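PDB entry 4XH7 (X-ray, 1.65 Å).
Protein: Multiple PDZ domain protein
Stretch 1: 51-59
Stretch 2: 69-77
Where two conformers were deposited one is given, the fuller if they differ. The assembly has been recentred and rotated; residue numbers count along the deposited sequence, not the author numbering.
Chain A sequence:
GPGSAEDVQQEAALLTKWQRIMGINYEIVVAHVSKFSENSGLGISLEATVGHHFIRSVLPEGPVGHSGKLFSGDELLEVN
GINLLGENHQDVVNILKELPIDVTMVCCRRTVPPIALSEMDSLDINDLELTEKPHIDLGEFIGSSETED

Stretch 1, residues 51-59: GHHFIRSVL
Stretch 2, residues 69-77: KLFSGDELL

Residues 52-58 form a strand, extended except at Arg56, where phi/psi is -81/-48°. The partner stretch enters through a type II turn from Phe71 to Asp74, closed by Asp74 N to Phe71 O at 3.0 Å, and becomes a strand at Glu75-Leu77. The two strands run roughly antiparallel, at 127°, and their axes approach to 4.6 Å. Phe54 pairs with Glu75 in a single bridge, their CA atoms 4.3 Å apart. Flanking this pair, Leu76 N donates to His53 O and Ile55 N to Asp74 O, each at 2.8 Å and nearly straight. A further backbone bond reaches into the turn, where Gly73 N donates to Ile55 O, also at 2.8 Å. Gly73 adopts phi/psi of 97/-17°, at which a CB would jam against the preceding carbonyl, so glycine suits this corner. The turn is braced further by Asp74 (chi1 m), whose OD2 accepts from Phe71 N at 2.9 Å.

Ile55 (m, t) points toward the second stretch and has the largest area covered by it. Its CD1 lies 3.8 Å from Leu70 CB and its CG1 4.1 Å from Leu76 CD2; both leucines are also m, t and buried, so branched aliphatic chains fill this apolar pocket. Val58 (t) likewise points toward the partner, placing CG2 3.7 Å from Leu70 O.

Beside the bridge, Phe54 (m, chi2 -87°) lays CE1 3.6 Å from Glu75 CB, covering the aliphatic base of the glutamate. Glu75 is fully extended (t, t), which carries its carboxylate to His52 (m, chi2 -84°): ND1 donates to OE1 at 2.6 Å, in the plane of the imidazole. A water accepts from His53 N at 2.9 Å and lies 2.7 Å from Glu75 OE1 and 2.8 Å from Leu76 O, within hydrogen-bonding geometry of both, linking the strands in addition to the direct hydrogen bonds.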

ATOM      1  N   GLY A  51      -2.117  14.891  -4.908  1.00 20.69           N
ATOM      2  CA  GLY A  51      -2.798  14.277  -3.792  1.00 24.10           C
ATOM      3  C   GLY A  51      -3.096  12.794  -3.943  1.00 21.28           C
ATOM      4  O   GLY A  51      -3.843  12.241  -3.132  1.00 23.29           O
ATOM      5  N   HIS A  52      -2.521  12.149  -4.965  1.00 19.97           N
ATOM      6  CA  HIS A  52      -2.718  10.698  -5.140  1.00 18.10           C
ATOM      7  C   HIS A  52      -1.464  10.036  -5.619  1.00 19.24           C
ATOM      8  O   HIS A  52      -0.799  10.534  -6.531  1.00 21.06           O
ATOM      9  CB  HIS A  52      -3.839  10.411  -6.145  1.00 20.91           C
ATOM     10  CG  HIS A  52      -5.148  10.985  -5.736  1.00 23.44           C
ATOM     11  ND1 HIS A  52      -6.001  10.344  -4.863  1.00 24.66           N
ATOM     12  CD2 HIS A  52      -5.742  12.157  -6.060  1.00 26.67           C
ATOM     13  CE1 HIS A  52      -7.072  11.097  -4.669  1.00 32.09           C
ATOM     14  NE2 HIS A  52      -6.947  12.197  -5.392  1.00 26.26           N
ATOM     15  N   HIS A  53      -1.141   8.887  -5.028  1.00 17.58           N
ATOM     16  CA  HIS A  53       0.079   8.196  -5.432  1.00 18.58           C
ATOM     17  C   HIS A  53      -0.233   6.777  -5.824  1.00 18.91           C
ATOM     18  O   HIS A  53      -1.018   6.126  -5.136  1.00 20.14           O
ATOM     19  CB  HIS A  53       1.085   8.265  -4.296  1.00 19.46           C
ATOM     20  CG  HIS A  53       1.562   9.660  -4.055  1.00 21.09           C
ATOM     21  ND1 HIS A  53       0.842  10.577  -3.319  1.00 23.31           N
ATOM     22  CD2 HIS A  53       2.622  10.329  -4.566  1.00 25.80           C
ATOM     23  CE1 HIS A  53       1.470  11.741  -3.338  1.00 23.62           C
ATOM     24  NE2 HIS A  53       2.544  11.620  -4.101  1.00 22.78           N
ATOM     25  N   PHE A  54       0.358   6.323  -6.945  1.00 19.56           N
ATOM     26  CA  PHE A  54      -0.016   5.034  -7.537  1.00 18.49           C
ATOM     27  C   PHE A  54       1.200   4.186  -7.769  1.00 19.84           C
ATOM     28  O   PHE A  54       2.292   4.710  -8.006  1.00 21.83           O
ATOM     29  CB  PHE A  54      -0.727   5.234  -8.868  1.00 18.50           C
ATOM     30  CG  PHE A  54      -1.950   6.123  -8.780  1.00 19.37           C
ATOM     31  CD1 PHE A  54      -3.185   5.578  -8.458  1.00 19.47           C
ATOM     32  CD2 PHE A  54      -1.840   7.480  -9.014  1.00 22.24           C
ATOM     33  CE1 PHE A  54      -4.321   6.375  -8.346  1.00 22.88           C
ATOM     34  CE2 PHE A  54      -2.986   8.334  -8.929  1.00 22.18           C
ATOM     35  CZ  PHE A  54      -4.243   7.758  -8.585  1.00 24.56           C
ATOM     36  N   ILE A  55       0.998   2.882  -7.731  1.00 18.23           N
ATOM     37  CA  ILE A  55       2.042   1.977  -8.213  1.00 18.12           C
ATOM     38  C   ILE A  55       2.101   2.015  -9.743  1.00 21.51           C
ATOM     39  O   ILE A  55       1.116   1.754 -10.419  1.00 22.07           O
ATOM     40  CB  ILE A  55       1.768   0.568  -7.722  1.00 18.67           C
ATOM     41  CG1 ILE A  55       1.824   0.518  -6.193  1.00 25.42           C
ATOM     42  CG2 ILE A  55       2.763  -0.414  -8.354  1.00 19.86           C
ATOM     43  CD1 ILE A  55       1.507  -0.918  -5.668  1.00 26.15           C
ATOM     44  N   ARG A  56       3.242   2.421 -10.286  1.00 20.52           N
ATOM     45  CA  ARG A  56       3.438   2.407 -11.728  1.00 22.00           C
ATOM     46  C   ARG A  56       3.815   1.004 -12.199  1.00 28.11           C
ATOM     47  O   ARG A  56       3.238   0.467 -13.146  1.00 28.53           O
ATOM     48  CB  ARG A  56       4.522   3.411 -12.121  1.00 25.56           C
ATOM     49  CG  ARG A  56       4.849   3.455 -13.605  1.00 27.68           C
ATOM     50  CD  ARG A  56       5.836   4.573 -13.877  1.00 31.57           C
ATOM     51  N   SER A  57       4.770   0.408 -11.519  1.00 22.76           N
ATOM     52  CA  SER A  57       5.178  -0.946 -11.901  1.00 26.74           C
ATOM     53  C   SER A  57       5.549  -1.741 -10.656  1.00 21.87           C
ATOM     54  O   SER A  57       6.006  -1.172  -9.651  1.00 22.01           O
ATOM     55  CB  SER A  57       6.358  -0.900 -12.893  1.00 28.92           C
ATOM     56  OG  SER A  57       7.552  -0.466 -12.252  1.00 37.22           O
ATOM     57  N   VAL A  58       5.283  -3.043 -10.704  1.00 22.15           N
ATOM     58  CA  VAL A  58       5.700  -3.972  -9.651  1.00 19.02           C
ATOM     59  C   VAL A  58       6.747  -4.907 -10.250  1.00 21.76           C
ATOM     60  O   VAL A  58       6.427  -5.623 -11.205  1.00 23.36           O
ATOM     61  CB  VAL A  58       4.534  -4.813  -9.169  1.00 20.09           C
ATOM     62  CG1 VAL A  58       4.972  -5.824  -8.170  1.00 22.93           C
ATOM     63  CG2 VAL A  58       3.465  -3.910  -8.499  1.00 18.89           C
ATOM     64  N   LEU A  59       7.944  -4.933  -9.685  1.00 19.68           N
ATOM     65  CA  LEU A  59       8.956  -5.912 -10.144  1.00 19.98           C
ATOM     66  C   LEU A  59       8.602  -7.284  -9.578  1.00 21.01           C
ATOM     67  O   LEU A  59       8.480  -7.424  -8.360  1.00 22.77           O
ATOM     68  CB  LEU A  59      10.357  -5.480  -9.698  1.00 19.57           C
ATOM     69  CG  LEU A  59      10.771  -4.106 -10.206  1.00 30.14           C
ATOM     70  CD1 LEU A  59      12.124  -3.748  -9.647  1.00 34.71           C
ATOM     71  CD2 LEU A  59      10.858  -4.111 -11.695  1.00 30.28           C
ATOM     72  N   LYS A  69      -0.076  -9.329  -3.892  1.00 21.94           N
ATOM     73  CA  LYS A  69      -1.367  -8.688  -3.710  1.00 24.73           C
ATOM     74  C   LYS A  69      -1.563  -7.384  -4.466  1.00 23.74           C
ATOM     75  O   LYS A  69      -2.710  -6.932  -4.646  1.00 23.63           O
ATOM     76  CB  LYS A  69      -1.576  -8.369  -2.224  1.00 23.86           C
ATOM     77  CG  LYS A  69      -1.596  -9.561  -1.287  1.00 32.59           C
ATOM     78  CD  LYS A  69      -2.899 -10.289  -1.386  1.00 48.19           C
ATOM     79  CE  LYS A  69      -3.047 -11.273  -0.251  1.00 60.79           C
ATOM     80  NZ  LYS A  69      -3.985 -12.359  -0.637  1.00 66.67           N
ATOM     81  N   LEU A  70      -0.461  -6.717  -4.787  1.00 21.17           N
ATOM     82  CA  LEU A  70      -0.541  -5.381  -5.351  1.00 18.06           C
ATOM     83  C   LEU A  70      -0.185  -5.385  -6.831  1.00 21.37           C
ATOM     84  O   LEU A  70       0.716  -6.099  -7.278  1.00 22.49           O
ATOM     85  CB  LEU A  70       0.384  -4.431  -4.586  1.00 18.67           C
ATOM     86  CG  LEU A  70       0.119  -4.314  -3.090  1.00 21.75           C
ATOM     87  CD1 LEU A  70       1.010  -3.277  -2.435  1.00 20.96           C
ATOM     88  CD2 LEU A  70      -1.345  -3.946  -2.800  1.00 24.13           C
ATOM     89  N   PHE A  71      -0.898  -4.572  -7.594  1.00 19.52           N
ATOM     90  CA  PHE A  71      -0.758  -4.513  -9.044  1.00 19.74           C
ATOM     91  C   PHE A  71      -0.478  -3.105  -9.529  1.00 21.33           C
ATOM     92  O   PHE A  71      -0.826  -2.127  -8.857  1.00 20.73           O
ATOM     93  CB  PHE A  71      -2.052  -5.008  -9.727  1.00 20.31           C
ATOM     94  CG  PHE A  71      -2.322  -6.477  -9.522  1.00 22.53           C
ATOM     95  CD1 PHE A  71      -2.809  -6.932  -8.309  1.00 22.60           C
ATOM     96  CD2 PHE A  71      -2.077  -7.390 -10.537  1.00 25.44           C
ATOM     97  CE1 PHE A  71      -3.064  -8.285  -8.083  1.00 26.34           C
ATOM     98  CE2 PHE A  71      -2.326  -8.745 -10.331  1.00 26.64           C
ATOM     99  CZ  PHE A  71      -2.797  -9.195  -9.099  1.00 26.98           C
ATOM    100  N   SER A  72       0.166  -2.980 -10.692  0.62 22.45           N
ATOM    101  CA  SER A  72       0.252  -1.672 -11.338  0.62 23.44           C
ATOM    102  C   SER A  72      -1.118  -1.008 -11.368  0.62 22.71           C
ATOM    103  O   SER A  72      -2.137  -1.663 -11.611  0.62 23.22           O
ATOM    104  CB  SER A  72       0.776  -1.798 -12.772  0.62 28.32           C
ATOM    105  OG  SER A  72      -0.180  -2.472 -13.573  0.62 36.14           O
ATOM    106  N   GLY A  73      -1.146   0.293 -11.097  1.00 22.40           N
ATOM    107  CA  GLY A  73      -2.383   1.037 -11.076  1.00 21.85           C
ATOM    108  C   GLY A  73      -2.953   1.184  -9.680  1.00 23.59           C
ATOM    109  O   GLY A  73      -3.781   2.058  -9.477  1.00 20.47           O
ATOM    110  N   ASP A  74      -2.510   0.370  -8.725  1.00 17.86           N
ATOM    111  CA  ASP A  74      -3.104   0.492  -7.374  1.00 17.28           C
ATOM    112  C   ASP A  74      -2.711   1.817  -6.719  1.00 18.02           C
ATOM    113  O   ASP A  74      -1.572   2.280  -6.860  1.00 20.84           O
ATOM    114  CB  ASP A  74      -2.663  -0.666  -6.478  1.00 19.10           C
ATOM    115  CG  ASP A  74      -3.327  -1.987  -6.848  1.00 26.01           C
ATOM    116  OD1 ASP A  74      -4.258  -2.007  -7.690  1.00 24.33           O
ATOM    117  OD2 ASP A  74      -2.909  -3.028  -6.290  1.00 25.95           O
ATOM    118  N   GLU A  75      -3.645   2.399  -5.967  1.00 16.58           N
ATOM    119  CA  GLU A  75      -3.383   3.647  -5.267  1.00 16.74           C
ATOM    120  C   GLU A  75      -2.897   3.365  -3.859  1.00 18.25           C
ATOM    121  O   GLU A  75      -3.497   2.576  -3.139  1.00 20.21           O
ATOM    122  CB  GLU A  75      -4.640   4.512  -5.225  1.00 17.54           C
ATOM    123  CG  GLU A  75      -4.353   5.823  -4.488  1.00 18.33           C
ATOM    124  CD  GLU A  75      -5.453   6.861  -4.589  1.00 24.43           C
ATOM    125  OE1 GLU A  75      -5.212   7.979  -4.059  1.00 23.03           O
ATOM    126  OE2 GLU A  75      -6.565   6.590  -5.135  1.00 25.59           O
ATOM    127  N   LEU A  76      -1.841   4.062  -3.426  1.00 17.52           N
ATOM    128  CA  LEU A  76      -1.311   3.892  -2.069  1.00 20.34           C
ATOM    129  C   LEU A  76      -2.157   4.649  -1.049  1.00 19.51           C
ATOM    130  O   LEU A  76      -2.397   5.830  -1.235  1.00 20.72           O
ATOM    131  CB  LEU A  76       0.112   4.421  -1.989  1.00 16.56           C
ATOM    132  CG  LEU A  76       1.092   3.716  -2.917  1.00 25.68           C
ATOM    133  CD1 LEU A  76       2.450   4.403  -2.716  1.00 29.71           C
ATOM    134  CD2 LEU A  76       1.221   2.269  -2.578  1.00 32.25           C
ATOM    135  N   LEU A  77      -2.586   3.977   0.022  1.00 17.32           N
ATOM    136  CA  LEU A  77      -3.396   4.642   1.058  1.00 16.68           C
ATOM    137  C   LEU A  77      -2.723   4.808   2.424  1.00 17.09           C
ATOM    138  O   LEU A  77      -2.821   5.878   3.034  1.00 19.15           O
ATOM    139  CB  LEU A  77      -4.727   3.906   1.270  1.00 18.50           C
ATOM    140  CG  LEU A  77      -5.586   3.810   0.010  1.00 18.10           C
ATOM    141  CD1 LEU A  77      -6.799   2.935   0.313  1.00 18.99           C
ATOM    142  CD2 LEU A  77      -5.989   5.199  -0.509  1.00 18.87           C
TER
HETATM  143  O   HOH W   1      -2.831   8.109  -2.759  1.00 20.39           O